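Local coordinates for protein glutamine cyclotransferase (Porphyromonas gingivalis W83, PDB 6QQL) that probably catalyses the zinc-dependent cyclisation of N-terminal glutamine residues of peptides and proteins to pyroglutamate, at residues 69-75 with 88-94; 74-78 with 183-187; 128-132 with 288-292; 214-220 with 253-258; 227-232 with 303-307. The contacts are given in a common frame with arbitrary orientation. Residue numbers count along the deposited sequence, not the author numbering.

Contact 1 (69-75 with 88-94); sequences AAVQEQT and MRNIIAS
Strands 70-79 and 85-95 form a beta hairpin at the edge of the mixed central sheet, and residues 70-75 and 88-94 are its regular antiparallel ladder. The strand axes approach to 4.5 Å at 159°. Hydrogen-bonded pairs Ala-70/Ser-94, Gln-72/Ile-92 and Gln-74/Asn-90 alternate with non-hydrogen-bonded pairs Val-71/Ala-93, Glu-73/Ile-91 and Thr-75/Arg-89. Each hydrogen-bonded pair makes both of its backbone bonds: Ala-70 N to Ser-94 O and Ser-94 N to Ala-70 O, 2.9 Å each; Gln-72 N to Ile-92 O, 2.6 Å, and Ile-92 N to Gln-72 O, 2.7 Å; Gln-74 N to Asn-90 O and Asn-90 N to Gln-74 O, 2.8 Å each. Ile-91 and Ala-93 make backbone hydrogen bonds to Phe-162 and Ile-160 of the next strand, 157-163. On the face of Val-71, Glu-73, Ile-91 and Ala-93, which packs on helix 51-66, extended Arg-89 (t, t, t) forms a salt bridge in which its NE (2.8 Å) and NH2 (3.2 Å) both donate to Glu-73 OE2; NH2 also pairs with Asp-58. Val-71 CG1 meets Ile-91 CG2 at 4.0 Å. On the other face, Ser-94 OG bonds Asp-159 and a water 3.0 Å away, while Asn-90 OD1 accepts from Asp-164 N. Asn-90 ND2 donates to Gly-180 O and, at 2.9 Å, to Gln-74 OE1.

Contact 2 (74-78 with 183-187); sequences QTAEI and YWSRN
Every second residue of the extended strand 74-78, namely Gln-74, Ala-76 and Ile-78, points its CA-CB bond at the last turn of helix 179-186; Thr-75 and Glu-77 point away. The backbones stay well apart, with CA atoms of Gln-74 and Trp-184 8.2 Å and those of Ala-76 and Tyr-183 8.5 Å from each other, so side chains fill the gap. Tyr-183 (chi1 t, chi2 -88°) lays its ring over Ala-76, whose CB sits 4.0 Å from the ring centroid and 19° off the normal, a CH-pi contact. Ile-78 (m, m) brings CD1 to 4.0 Å from Tyr-183 CD2. Gln-74 (t, t) stretches to the helix end: NE2 lies 3.4 Å from Tyr-183 CE1 at the ring edge and 2.7 Å from Asn-187 O, and OE1 lies 3.6 Å from Trp-184 CD1. Trp-184 (chi1 t, chi2 80°) directs NE1 to His-189. Apolar packing of Ala-76 and Ile-78 on Tyr-183 thus combines with a long polar side chain, whose amide sits among ring edges with its OE1 satisfied by Asn-90.

Contact 3 (128-132 with 288-292); sequences FDGAD and NMQII
Near the zinc site of this M28-type alpha/beta fold, the N terminus of helix 131-149 meets the loop leading into helix 294-311. Gly-130 is the N-cap residue, with phi/psi of 55/45°, a positive phi that favours glycine, and the chain turns helical at Ala-131. In the second segment, Asn-288 comes first, extended (-153/-179°), its CA 4.7 Å from that of Ala-131. Its backbone lies against the methyl group, Ala-131 CB being 3.4 Å from Asn-288 C, and its CB is 3.6 Å from Asp-129 OD2. With chi1 p, Asn-288 OD1 accepts from Gln-290 N at 2.7 Å, an Asx turn that bends the chain, while ND2 bonds Gln-285 O. Met-289, folded m, m, m, returns its SD to 3.7 Å from Ala-131 CB and also touches helix 30-42. Ile-291 N bonds Asn-288 O at 2.9 Å, and its CG2 comes to 4.5 Å from Asp-132 CB. Ile-292 (m, m) leaves the turn and reaches back to the helix start, CG1 4.0 Å from Ala-131 CB. The next residue after Asp-132 is the zinc ligand Asp-133; Asp-132 itself bonds Gly-205 N and His-281 NE2 through its carboxylate, and its side chain is about 9 Å from the metal. Between the segments the contact is purely van der Waals, ending with Ile-292 CD1 3.8 Å from Asp-132 N.

Contact 4 (214-220 with 253-258); sequences EYFSKSY and HVPVIK
Glu-214 OE2 accepts from His-253 NE2 at 2.7 Å, a nearly straight His-carboxylate hydrogen bond in the plane of the imidazole (His-253 chi1 p). The same carboxylate caps helix 215-220 from the N-cap position: OE1 takes Phe-216 N at 3.1 Å, and OE2 takes Ser-217 N at 2.7 Å and Ser-217 OG at 2.6 Å. OE1 also accepts from Leu-249 N. At the far end, Lys-258 NZ donates to Tyr-220 OH at 3.3 Å. Between these polar ends the apolar side chains mesh: Phe-216 (m) sets CD2 3.6 Å from Val-254 CG2, and Ile-257 CG2 lies over the Tyr-220 ring (chi1 m), 4.2 Å from its centroid, a CH-pi contact. The helical segments run roughly parallel, 28° apart, with axes 10.7 Å distant, a spacing filled by these large side chains. Ser-217 and His-253 rest on strand 264-268, while Pro-255 and Val-256 turn to helix 179-186, so helix 253-260 lies between that helix and helix 215-220.

Contact 5 (227-232 with 303-307); sequences AVWQTA and TVIRY
Helices 222-234 and 294-311 cross steeply here, their short segments at 113° with axes 9.1 Å apart, and three residues, Tyr-307, Thr-303 and Thr-231, have the most surface buried. Tyr-307 (chi1 t, chi2 89°) slides its ring along the first helix. Val-228 CG2 sits over one face, 4.3 Å from the ring centroid and 16° off the normal, a CH-pi contact, and Ala-227 CB meets the ring edge at CE1, 3.6 Å away. The Tyr-307 hydroxyl has a weak hydrogen bond to Gln-311. One turn earlier, Thr-303 (m) stands where the backbones come closest, its CA 5.3 Å from that of Ala-232. Its CG2 touches Val-228 CG1 and Thr-231 CG2, both at 3.8 Å, and its OG1, bonded to Ala-299 O of its own helix, lies 3.5 Å from Ala-232 CB. Thr-231 (m) likewise satisfies its hydroxyl within its helix, OG1 to Ala-227 O at 3.1 Å, leaving CG2 to pack 3.6 Å from Thr-303 O and 4.0 Å from Arg-306 CB. No hydrogen bond spans the helices. The end of Arg-306 leads away from helix 222-234; it touches Asp-26 and makes a long, weak ion pair with Glu-302, both residues of a magnesium site unoccupied in this chain. Around the pair, Val-228 and Val-304 touch strand 264-268, Ala-232 and Thr-303 reach Phe-241 of strand 241-243, and Val-304 and Ile-305 meet helix 131-149.

From the N terminus, contact 1 closes the short hairpin loop between strands 70-79 and 85-95. Contact 2 starts from the same strand, sharing Gln-74 and Thr-75, but closes a loop of about a hundred residues, laying helix 179-186 on this sheet edge. Contact 3 opens inside that loop and closes after it, so the two cross; it ties the zinc-side start of helix 131-149 to the loop before helix 294-311. Contact 4 nests within contact 3 and touches contact 2 where Trp-184 and Ser-185 pack on helix 253-260. Contact 5 crosses both 3 and 4, fastening helix 222-234, the successor of helix 215-220, to helix 294-311.

Contact 1 (69-75 with 88-94)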
# COMPACT_ATOMS: atom_id res chain seq x y z
N ALA A 69 6.03 16.35 4.96
CA ALA A 69 6.76 15.65 3.91
C ALA A 69 7.00 16.57 2.74
O ALA A 69 6.16 17.40 2.40
CB ALA A 69 5.99 14.41 3.45
N ALA A 70 8.17 16.44 2.13
CA ALA A 70 8.46 17.06 0.84
C ALA A 70 7.86 16.16 -0.23
O ALA A 70 8.33 15.03 -0.42
CB ALA A 70 9.96 17.23 0.64
N VAL A 71 6.81 16.62 -0.89
CA VAL A 71 6.03 15.73 -1.73
C VAL A 71 6.34 15.99 -3.19
O VAL A 71 6.18 17.12 -3.68
CB VAL A 71 4.53 15.88 -1.46
CG1 VAL A 71 3.78 14.91 -2.34
CG2 VAL A 71 4.26 15.61 0.01
N GLN A 72 6.72 14.93 -3.90
CA GLN A 72 7.05 14.97 -5.32
C GLN A 72 6.05 14.11 -6.09
O GLN A 72 5.70 13.01 -5.65
CB GLN A 72 8.48 14.46 -5.57
CG GLN A 72 9.58 15.47 -5.36
CD GLN A 72 9.59 16.54 -6.44
OE1 GLN A 72 8.76 16.55 -7.34
NE2 GLN A 72 10.55 17.45 -6.34
N GLU A 73 5.64 14.60 -7.25
CA GLU A 73 4.71 13.88 -8.11
C GLU A 73 5.42 13.43 -9.37
O GLU A 73 6.12 14.22 -10.02
CB GLU A 73 3.49 14.74 -8.46
CG GLU A 73 2.79 15.42 -7.29
CD GLU A 73 1.49 16.11 -7.70
OE1 GLU A 73 1.35 17.34 -7.51
OE2 GLU A 73 0.61 15.41 -8.24
N GLN A 74 5.23 12.16 -9.73
CA GLN A 74 5.83 11.56 -10.91
C GLN A 74 4.68 11.10 -11.80
O GLN A 74 3.93 10.19 -11.42
CB GLN A 74 6.74 10.40 -10.52
CG GLN A 74 7.23 9.59 -11.70
CD GLN A 74 7.77 8.24 -11.28
OE1 GLN A 74 7.07 7.46 -10.62
NE2 GLN A 74 9.00 7.92 -11.70
N THR A 75 4.54 11.72 -12.96
CA THR A 75 3.43 11.46 -13.86
C THR A 75 3.94 11.03 -15.23
O THR A 75 4.90 11.62 -15.76
CB THR A 75 2.54 12.67 -14.03
OG1 THR A 75 3.19 13.59 -14.93
CG2 THR A 75 2.30 13.34 -12.69
N MET A 88 -0.90 8.10 -15.54
CA MET A 88 -0.31 7.60 -14.31
C MET A 88 0.19 8.74 -13.43
O MET A 88 0.80 9.70 -13.92
CB MET A 88 0.85 6.66 -14.61
CG MET A 88 1.51 6.16 -13.34
SD MET A 88 3.22 5.70 -13.63
CE MET A 88 4.02 7.31 -13.72
N ARG A 89 -0.03 8.61 -12.12
CA ARG A 89 0.36 9.64 -11.14
C ARG A 89 0.88 8.94 -9.89
O ARG A 89 0.10 8.54 -9.03
CB ARG A 89 -0.80 10.57 -10.83
CG ARG A 89 -0.47 11.81 -9.97
CD ARG A 89 -1.72 12.70 -9.90
NE ARG A 89 -1.63 13.84 -8.99
CZ ARG A 89 -2.69 14.48 -8.49
NH1 ARG A 89 -3.93 14.08 -8.80
NH2 ARG A 89 -2.53 15.50 -7.66
N ASN A 90 2.20 8.74 -9.83
CA ASN A 90 2.85 8.24 -8.63
C ASN A 90 3.17 9.41 -7.71
O ASN A 90 3.54 10.49 -8.17
CB ASN A 90 4.14 7.48 -8.96
CG ASN A 90 3.88 6.12 -9.59
OD1 ASN A 90 2.85 5.48 -9.34
ND2 ASN A 90 4.80 5.69 -10.46
N ILE A 91 3.01 9.19 -6.41
CA ILE A 91 3.16 10.24 -5.40
C ILE A 91 4.29 9.83 -4.46
O ILE A 91 4.21 8.79 -3.79
CB ILE A 91 1.85 10.48 -4.64
CG1 ILE A 91 0.75 10.89 -5.64
CG2 ILE A 91 2.03 11.59 -3.59
CD1 ILE A 91 -0.67 10.78 -5.14
N ILE A 92 5.37 10.62 -4.44
CA ILE A 92 6.52 10.35 -3.60
C ILE A 92 6.58 11.41 -2.51
O ILE A 92 6.65 12.61 -2.80
CB ILE A 92 7.83 10.33 -4.40
CG1 ILE A 92 7.79 9.26 -5.50
CG2 ILE A 92 9.00 10.03 -3.47
CD1 ILE A 92 7.41 9.76 -6.86
N ALA A 93 6.60 10.97 -1.26
CA ALA A 93 6.66 11.86 -0.10
C ALA A 93 7.90 11.52 0.70
O ALA A 93 8.11 10.36 1.05
CB ALA A 93 5.40 11.70 0.75
N SER A 94 8.68 12.55 1.04
CA SER A 94 10.02 12.35 1.60
C SER A 94 10.18 13.09 2.92
O SER A 94 9.63 14.18 3.11
CB SER A 94 11.11 12.83 0.63
OG SER A 94 11.14 12.02 -0.53
O HOH W 1 10.53 13.80 -2.81

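Contact 2 (74-78 with 183-187)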
# COMPACT_ATOMS: atom_id res chain seq x y z
N GLN A 74 5.23 12.16 -9.73
CA GLN A 74 5.83 11.56 -10.91
C GLN A 74 4.68 11.10 -11.80
O GLN A 74 3.93 10.19 -11.42
CB GLN A 74 6.74 10.40 -10.52
CG GLN A 74 7.23 9.59 -11.70
CD GLN A 74 7.77 8.24 -11.28
OE1 GLN A 74 7.07 7.46 -10.62
NE2 GLN A 74 9.00 7.92 -11.70
N THR A 75 4.54 11.72 -12.96
CA THR A 75 3.43 11.46 -13.86
C THR A 75 3.94 11.03 -15.23
O THR A 75 4.90 11.62 -15.76
CB THR A 75 2.54 12.67 -14.03
OG1 THR A 75 3.19 13.59 -14.93
CG2 THR A 75 2.30 13.34 -12.69
N ALA A 76 3.25 10.06 -15.82
CA ALA A 76 3.62 9.57 -17.14
C ALA A 76 2.39 9.09 -17.88
O ALA A 76 1.39 8.67 -17.27
CB ALA A 76 4.64 8.43 -17.03
N GLU A 77 2.43 9.20 -19.20
CA GLU A 77 1.39 8.60 -20.02
C GLU A 77 1.75 7.14 -20.26
O GLU A 77 2.81 6.83 -20.84
CB GLU A 77 1.25 9.36 -21.33
CG GLU A 77 0.64 10.73 -21.15
CD GLU A 77 -0.87 10.69 -21.31
OE1 GLU A 77 -1.34 10.01 -22.25
OE2 GLU A 77 -1.56 11.33 -20.48
N ILE A 78 0.88 6.24 -19.81
CA ILE A 78 1.13 4.80 -19.88
C ILE A 78 -0.06 4.15 -20.55
O ILE A 78 -1.21 4.49 -20.26
CB ILE A 78 1.36 4.21 -18.48
CG1 ILE A 78 2.56 4.89 -17.84
CG2 ILE A 78 1.64 2.72 -18.56
CD1 ILE A 78 3.85 4.34 -18.32
N TYR A 183 6.97 1.56 -13.48
CA TYR A 183 7.58 2.80 -13.97
C TYR A 183 8.56 3.36 -12.95
O TYR A 183 9.71 3.67 -13.27
CB TYR A 183 6.50 3.83 -14.32
CG TYR A 183 7.09 5.05 -14.99
CD1 TYR A 183 7.55 6.14 -14.24
CD2 TYR A 183 7.25 5.09 -16.38
CE1 TYR A 183 8.12 7.25 -14.88
CE2 TYR A 183 7.81 6.19 -17.02
CZ TYR A 183 8.24 7.27 -16.27
OH TYR A 183 8.81 8.37 -16.89
N TRP A 184 8.14 3.42 -11.69
CA TRP A 184 8.98 4.03 -10.67
C TRP A 184 10.24 3.21 -10.42
O TRP A 184 11.33 3.78 -10.28
CB TRP A 184 8.20 4.22 -9.38
CG TRP A 184 9.02 4.85 -8.31
CD1 TRP A 184 9.31 6.17 -8.17
CD2 TRP A 184 9.65 4.18 -7.21
NE1 TRP A 184 10.08 6.37 -7.05
CE2 TRP A 184 10.30 5.17 -6.44
CE3 TRP A 184 9.71 2.84 -6.78
CZ2 TRP A 184 11.02 4.87 -5.28
CZ3 TRP A 184 10.43 2.54 -5.62
CH2 TRP A 184 11.06 3.55 -4.89
N SER A 185 10.12 1.88 -10.34
CA SER A 185 11.32 1.08 -10.09
C SER A 185 12.32 1.21 -11.23
O SER A 185 13.53 1.10 -10.99
CB SER A 185 10.98 -0.40 -9.87
OG SER A 185 10.32 -0.97 -10.99
N ARG A 186 11.86 1.43 -12.46
CA ARG A 186 12.79 1.66 -13.56
C ARG A 186 13.19 3.12 -13.72
O ARG A 186 14.18 3.40 -14.40
CB ARG A 186 12.20 1.19 -14.89
CG ARG A 186 11.95 -0.28 -14.96
CD ARG A 186 11.45 -0.68 -16.32
NE ARG A 186 11.24 -2.11 -16.36
CZ ARG A 186 12.17 -2.99 -16.73
NH1 ARG A 186 13.36 -2.55 -17.12
NH2 ARG A 186 11.91 -4.29 -16.73
N ASN A 187 12.44 4.04 -13.13
CA ASN A 187 12.72 5.47 -13.26
C ASN A 187 12.40 6.15 -11.94
O ASN A 187 11.47 6.95 -11.84
CB ASN A 187 11.91 6.09 -14.39
CG ASN A 187 12.08 5.35 -15.68
OD1 ASN A 187 13.15 5.35 -16.28
ND2 ASN A 187 11.00 4.72 -16.14

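Contact 3 (128-132 with 288-292)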
# COMPACT_ATOMS: atom_id res chain seq x y z
N PHE A 128 -16.69 -0.15 -7.70
CA PHE A 128 -16.72 -0.38 -6.26
C PHE A 128 -15.81 0.62 -5.56
O PHE A 128 -15.07 1.37 -6.20
CB PHE A 128 -16.35 -1.84 -5.90
CG PHE A 128 -14.92 -2.19 -6.17
CD1 PHE A 128 -14.47 -2.43 -7.45
CD2 PHE A 128 -14.02 -2.34 -5.11
CE1 PHE A 128 -13.14 -2.79 -7.69
CE2 PHE A 128 -12.70 -2.69 -5.34
CZ PHE A 128 -12.26 -2.92 -6.63
N ASP A 129 -15.88 0.66 -4.23
CA ASP A 129 -15.23 1.72 -3.46
C ASP A 129 -13.74 1.46 -3.26
O ASP A 129 -12.97 2.42 -3.11
CB ASP A 129 -15.90 1.88 -2.09
CG ASP A 129 -17.26 2.57 -2.17
OD1 ASP A 129 -17.65 3.07 -3.25
OD2 ASP A 129 -17.94 2.61 -1.11
N GLY A 130 -13.34 0.20 -3.20
CA GLY A 130 -11.97 -0.16 -2.88
C GLY A 130 -11.48 0.43 -1.57
O GLY A 130 -10.36 0.95 -1.49
N ALA A 131 -12.30 0.34 -0.53
CA ALA A 131 -11.85 0.84 0.76
C ALA A 131 -10.65 0.04 1.26
O ALA A 131 -9.68 0.62 1.78
CB ALA A 131 -13.01 0.81 1.76
N ASP A 132 -10.69 -1.29 1.14
CA ASP A 132 -9.51 -2.06 1.49
C ASP A 132 -8.50 -2.07 0.34
O ASP A 132 -7.34 -1.69 0.53
CB ASP A 132 -9.87 -3.49 1.89
CG ASP A 132 -8.75 -4.14 2.70
OD1 ASP A 132 -8.04 -3.38 3.38
OD2 ASP A 132 -8.53 -5.37 2.61
N ASN A 288 -15.80 -2.12 0.59
CA ASN A 288 -16.27 -0.78 0.89
C ASN A 288 -16.09 -0.54 2.37
O ASN A 288 -15.61 -1.41 3.11
CB ASN A 288 -17.74 -0.58 0.49
CG ASN A 288 -18.70 -1.54 1.20
OD1 ASN A 288 -18.78 -1.56 2.42
ND2 ASN A 288 -19.46 -2.28 0.42
N MET A 289 -16.49 0.65 2.82
CA MET A 289 -16.22 1.05 4.19
C MET A 289 -16.84 0.10 5.21
O MET A 289 -16.41 0.07 6.36
CB MET A 289 -16.73 2.46 4.44
CG MET A 289 -15.80 3.55 3.90
SD MET A 289 -14.01 3.44 4.23
CE MET A 289 -13.95 3.24 6.02
N GLN A 290 -17.84 -0.70 4.81
CA GLN A 290 -18.48 -1.60 5.76
C GLN A 290 -17.58 -2.78 6.12
O GLN A 290 -17.81 -3.42 7.16
CB GLN A 290 -19.79 -2.14 5.19
CG GLN A 290 -21.00 -1.29 5.48
CD GLN A 290 -20.66 0.04 6.11
OE1 GLN A 290 -20.55 0.17 7.34
NE2 GLN A 290 -20.47 1.06 5.26
N ILE A 291 -16.59 -3.09 5.28
CA ILE A 291 -15.71 -4.23 5.54
C ILE A 291 -14.55 -3.88 6.45
O ILE A 291 -13.94 -4.80 7.03
CB ILE A 291 -15.17 -4.78 4.21
CG1 ILE A 291 -14.93 -6.27 4.32
CG2 ILE A 291 -13.88 -4.06 3.78
CD1 ILE A 291 -16.11 -7.08 3.89
N ILE A 292 -14.25 -2.60 6.64
CA ILE A 292 -13.04 -2.15 7.33
C ILE A 292 -13.18 -2.34 8.84
O ILE A 292 -14.17 -1.92 9.44
CB ILE A 292 -12.74 -0.69 6.99
CG1 ILE A 292 -12.54 -0.53 5.47
CG2 ILE A 292 -11.49 -0.23 7.73
CD1 ILE A 292 -11.31 -1.18 4.93

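Contact 4 (214-220 with 253-258)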
# COMPACT_ATOMS: atom_id res chain seq x y z
N GLU A 214 4.28 -13.70 2.44
CA GLU A 214 4.28 -13.70 0.98
C GLU A 214 5.61 -14.24 0.48
O GLU A 214 6.67 -13.89 1.02
CB GLU A 214 4.05 -12.29 0.45
CG GLU A 214 3.70 -12.21 -1.03
CD GLU A 214 4.93 -12.31 -1.95
OE1 GLU A 214 4.86 -13.07 -2.94
OE2 GLU A 214 5.95 -11.63 -1.69
N TYR A 215 5.55 -15.11 -0.55
CA TYR A 215 6.73 -15.89 -0.93
C TYR A 215 7.91 -15.00 -1.31
O TYR A 215 9.02 -15.17 -0.80
CB TYR A 215 6.42 -16.87 -2.05
CG TYR A 215 7.69 -17.61 -2.46
CD1 TYR A 215 8.27 -18.54 -1.60
CD2 TYR A 215 8.32 -17.36 -3.67
CE1 TYR A 215 9.44 -19.20 -1.95
CE2 TYR A 215 9.48 -18.03 -4.03
CZ TYR A 215 10.04 -18.94 -3.16
OH TYR A 215 11.21 -19.61 -3.50
N PHE A 216 7.70 -14.08 -2.26
CA PHE A 216 8.78 -13.21 -2.72
C PHE A 216 9.34 -12.39 -1.56
O PHE A 216 10.57 -12.22 -1.43
CB PHE A 216 8.27 -12.32 -3.85
CG PHE A 216 7.75 -13.09 -5.02
CD1 PHE A 216 8.46 -14.19 -5.51
CD2 PHE A 216 6.54 -12.75 -5.63
CE1 PHE A 216 7.97 -14.95 -6.60
CE2 PHE A 216 6.05 -13.49 -6.71
CZ PHE A 216 6.77 -14.60 -7.20
N SER A 217 8.46 -11.90 -0.69
CA SER A 217 8.90 -11.17 0.49
C SER A 217 9.80 -12.04 1.35
O SER A 217 10.89 -11.61 1.75
CB SER A 217 7.68 -10.72 1.27
OG SER A 217 6.69 -10.28 0.37
N LYS A 218 9.36 -13.28 1.62
CA LYS A 218 10.15 -14.23 2.40
C LYS A 218 11.47 -14.54 1.71
O LYS A 218 12.51 -14.62 2.37
CB LYS A 218 9.35 -15.52 2.59
CG LYS A 218 9.99 -16.61 3.47
CD LYS A 218 9.58 -18.01 2.95
CE LYS A 218 9.96 -19.17 3.87
NZ LYS A 218 9.95 -20.50 3.17
N SER A 219 11.45 -14.65 0.38
CA SER A 219 12.67 -14.99 -0.35
C SER A 219 13.69 -13.87 -0.29
O SER A 219 14.85 -14.09 0.10
CB SER A 219 12.35 -15.32 -1.82
OG SER A 219 11.71 -16.56 -1.95
N TYR A 220 13.29 -12.65 -0.61
CA TYR A 220 14.26 -11.58 -0.77
C TYR A 220 14.43 -10.71 0.47
O TYR A 220 15.32 -9.86 0.50
CB TYR A 220 13.86 -10.73 -1.99
CG TYR A 220 13.86 -11.54 -3.28
CD1 TYR A 220 15.02 -11.63 -4.05
CD2 TYR A 220 12.72 -12.22 -3.71
CE1 TYR A 220 15.05 -12.37 -5.24
CE2 TYR A 220 12.75 -12.96 -4.90
CZ TYR A 220 13.92 -13.03 -5.66
OH TYR A 220 13.98 -13.75 -6.84
N HIS A 253 5.66 -4.64 -4.64
CA HIS A 253 6.99 -4.85 -4.09
C HIS A 253 7.88 -5.61 -5.05
O HIS A 253 9.10 -5.35 -5.11
CB HIS A 253 6.90 -5.58 -2.74
CG HIS A 253 6.36 -6.97 -2.82
ND1 HIS A 253 5.18 -7.28 -3.47
CD2 HIS A 253 6.81 -8.14 -2.29
CE1 HIS A 253 4.95 -8.58 -3.37
NE2 HIS A 253 5.92 -9.12 -2.66
N VAL A 254 7.30 -6.46 -5.90
CA VAL A 254 8.13 -7.26 -6.81
C VAL A 254 8.96 -6.39 -7.75
O VAL A 254 10.19 -6.55 -7.78
CB VAL A 254 7.27 -8.29 -7.55
CG1 VAL A 254 8.13 -8.94 -8.63
CG2 VAL A 254 6.71 -9.29 -6.57
N PRO A 255 8.37 -5.46 -8.52
CA PRO A 255 9.23 -4.63 -9.40
C PRO A 255 10.33 -3.91 -8.66
O PRO A 255 11.44 -3.79 -9.20
CB PRO A 255 8.25 -3.62 -10.03
CG PRO A 255 6.90 -4.25 -9.87
CD PRO A 255 6.95 -5.08 -8.62
N VAL A 256 10.07 -3.48 -7.42
CA VAL A 256 11.07 -2.76 -6.64
C VAL A 256 12.26 -3.67 -6.32
O VAL A 256 13.42 -3.25 -6.36
CB VAL A 256 10.43 -2.16 -5.38
CG1 VAL A 256 11.46 -1.46 -4.51
CG2 VAL A 256 9.36 -1.15 -5.78
N ILE A 257 11.99 -4.94 -6.00
CA ILE A 257 13.09 -5.85 -5.72
C ILE A 257 13.89 -6.11 -6.99
O ILE A 257 15.13 -6.05 -6.97
CB ILE A 257 12.55 -7.15 -5.11
CG1 ILE A 257 11.89 -6.83 -3.75
CG2 ILE A 257 13.67 -8.16 -4.96
CD1 ILE A 257 10.82 -7.82 -3.33
N LYS A 258 13.22 -6.36 -8.11
CA LYS A 258 13.97 -6.66 -9.33
C LYS A 258 14.82 -5.46 -9.75
O LYS A 258 16.05 -5.55 -9.79
CB LYS A 258 13.04 -7.11 -10.47
CG LYS A 258 12.37 -8.52 -10.24
CD LYS A 258 13.39 -9.69 -10.04
CE LYS A 258 12.77 -10.95 -9.42
NZ LYS A 258 13.65 -12.14 -9.68

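Contact 5 (227-232 with 303-307)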
# COMPACT_ATOMS: atom_id res chain seq x y z
N ALA A 227 11.67 -9.51 11.29
CA ALA A 227 11.66 -8.36 12.18
C ALA A 227 10.26 -7.77 12.32
O ALA A 227 9.84 -7.38 13.41
CB ALA A 227 12.66 -7.32 11.68
N VAL A 228 9.51 -7.68 11.22
CA VAL A 228 8.17 -7.11 11.30
C VAL A 228 7.26 -8.04 12.09
O VAL A 228 6.61 -7.63 13.05
CB VAL A 228 7.60 -6.83 9.90
CG1 VAL A 228 6.15 -6.43 10.00
CG2 VAL A 228 8.39 -5.70 9.23
N TRP A 229 7.24 -9.32 11.71
CA TRP A 229 6.32 -10.28 12.32
C TRP A 229 6.63 -10.50 13.79
O TRP A 229 5.72 -10.80 14.58
CB TRP A 229 6.38 -11.59 11.55
CG TRP A 229 5.22 -11.82 10.61
CD1 TRP A 229 4.25 -12.80 10.71
CD2 TRP A 229 4.91 -11.08 9.42
NE1 TRP A 229 3.37 -12.71 9.65
CE2 TRP A 229 3.75 -11.66 8.85
CE3 TRP A 229 5.50 -9.97 8.78
CZ2 TRP A 229 3.17 -11.17 7.69
CZ3 TRP A 229 4.92 -9.49 7.63
CH2 TRP A 229 3.77 -10.09 7.09
N GLN A 230 7.90 -10.39 14.18
CA GLN A 230 8.24 -10.48 15.59
C GLN A 230 7.81 -9.22 16.34
O GLN A 230 7.39 -9.30 17.49
CB GLN A 230 9.73 -10.74 15.73
CG GLN A 230 10.01 -12.21 15.51
CD GLN A 230 11.33 -12.69 16.09
OE1 GLN A 230 11.34 -13.46 17.05
NE2 GLN A 230 12.44 -12.27 15.48
N THR A 231 7.88 -8.06 15.69
CA THR A 231 7.32 -6.86 16.30
C THR A 231 5.84 -7.04 16.57
O THR A 231 5.38 -6.87 17.71
CB THR A 231 7.57 -5.64 15.39
OG1 THR A 231 8.95 -5.27 15.44
CG2 THR A 231 6.66 -4.45 15.76
N ALA A 232 5.09 -7.45 15.55
CA ALA A 232 3.67 -7.76 15.72
C ALA A 232 3.44 -8.72 16.89
O ALA A 232 2.62 -8.45 17.77
CB ALA A 232 3.12 -8.34 14.41
N THR A 303 2.11 -1.97 14.31
CA THR A 303 3.30 -2.76 14.01
C THR A 303 4.30 -1.96 13.18
O THR A 303 5.47 -1.84 13.56
CB THR A 303 2.94 -4.08 13.28
OG1 THR A 303 2.19 -4.95 14.14
CG2 THR A 303 4.18 -4.80 12.86
N VAL A 304 3.85 -1.36 12.09
CA VAL A 304 4.79 -0.72 11.18
C VAL A 304 5.45 0.48 11.85
O VAL A 304 6.67 0.66 11.75
CB VAL A 304 4.10 -0.33 9.87
CG1 VAL A 304 4.99 0.53 9.03
CG2 VAL A 304 3.73 -1.57 9.12
N ILE A 305 4.67 1.31 12.55
CA ILE A 305 5.25 2.47 13.24
C ILE A 305 6.28 2.03 14.28
O ILE A 305 7.37 2.62 14.39
CB ILE A 305 4.14 3.36 13.82
CG1 ILE A 305 4.66 4.77 14.10
CG2 ILE A 305 3.56 2.81 15.11
CD1 ILE A 305 3.62 5.84 13.96
N ARG A 306 5.98 0.97 15.04
CA ARG A 306 6.92 0.47 16.03
C ARG A 306 8.20 -0.05 15.38
O ARG A 306 9.31 0.26 15.83
CB ARG A 306 6.26 -0.63 16.86
CG ARG A 306 5.39 -0.05 17.87
CD ARG A 306 6.24 0.45 19.01
NE ARG A 306 5.41 1.26 19.90
CZ ARG A 306 4.39 0.81 20.62
NH1 ARG A 306 4.05 -0.47 20.59
NH2 ARG A 306 3.71 1.66 21.38
N TYR A 307 8.06 -0.84 14.33
CA TYR A 307 9.24 -1.28 13.61
C TYR A 307 10.01 -0.07 13.08
O TYR A 307 11.25 -0.04 13.10
CB TYR A 307 8.83 -2.22 12.47
CG TYR A 307 9.99 -2.53 11.56
CD1 TYR A 307 10.84 -3.60 11.83
CD2 TYR A 307 10.31 -1.69 10.50
CE1 TYR A 307 11.93 -3.86 11.03
CE2 TYR A 307 11.39 -1.92 9.71
CZ TYR A 307 12.21 -3.01 9.97
OH TYR A 307 13.29 -3.24 9.15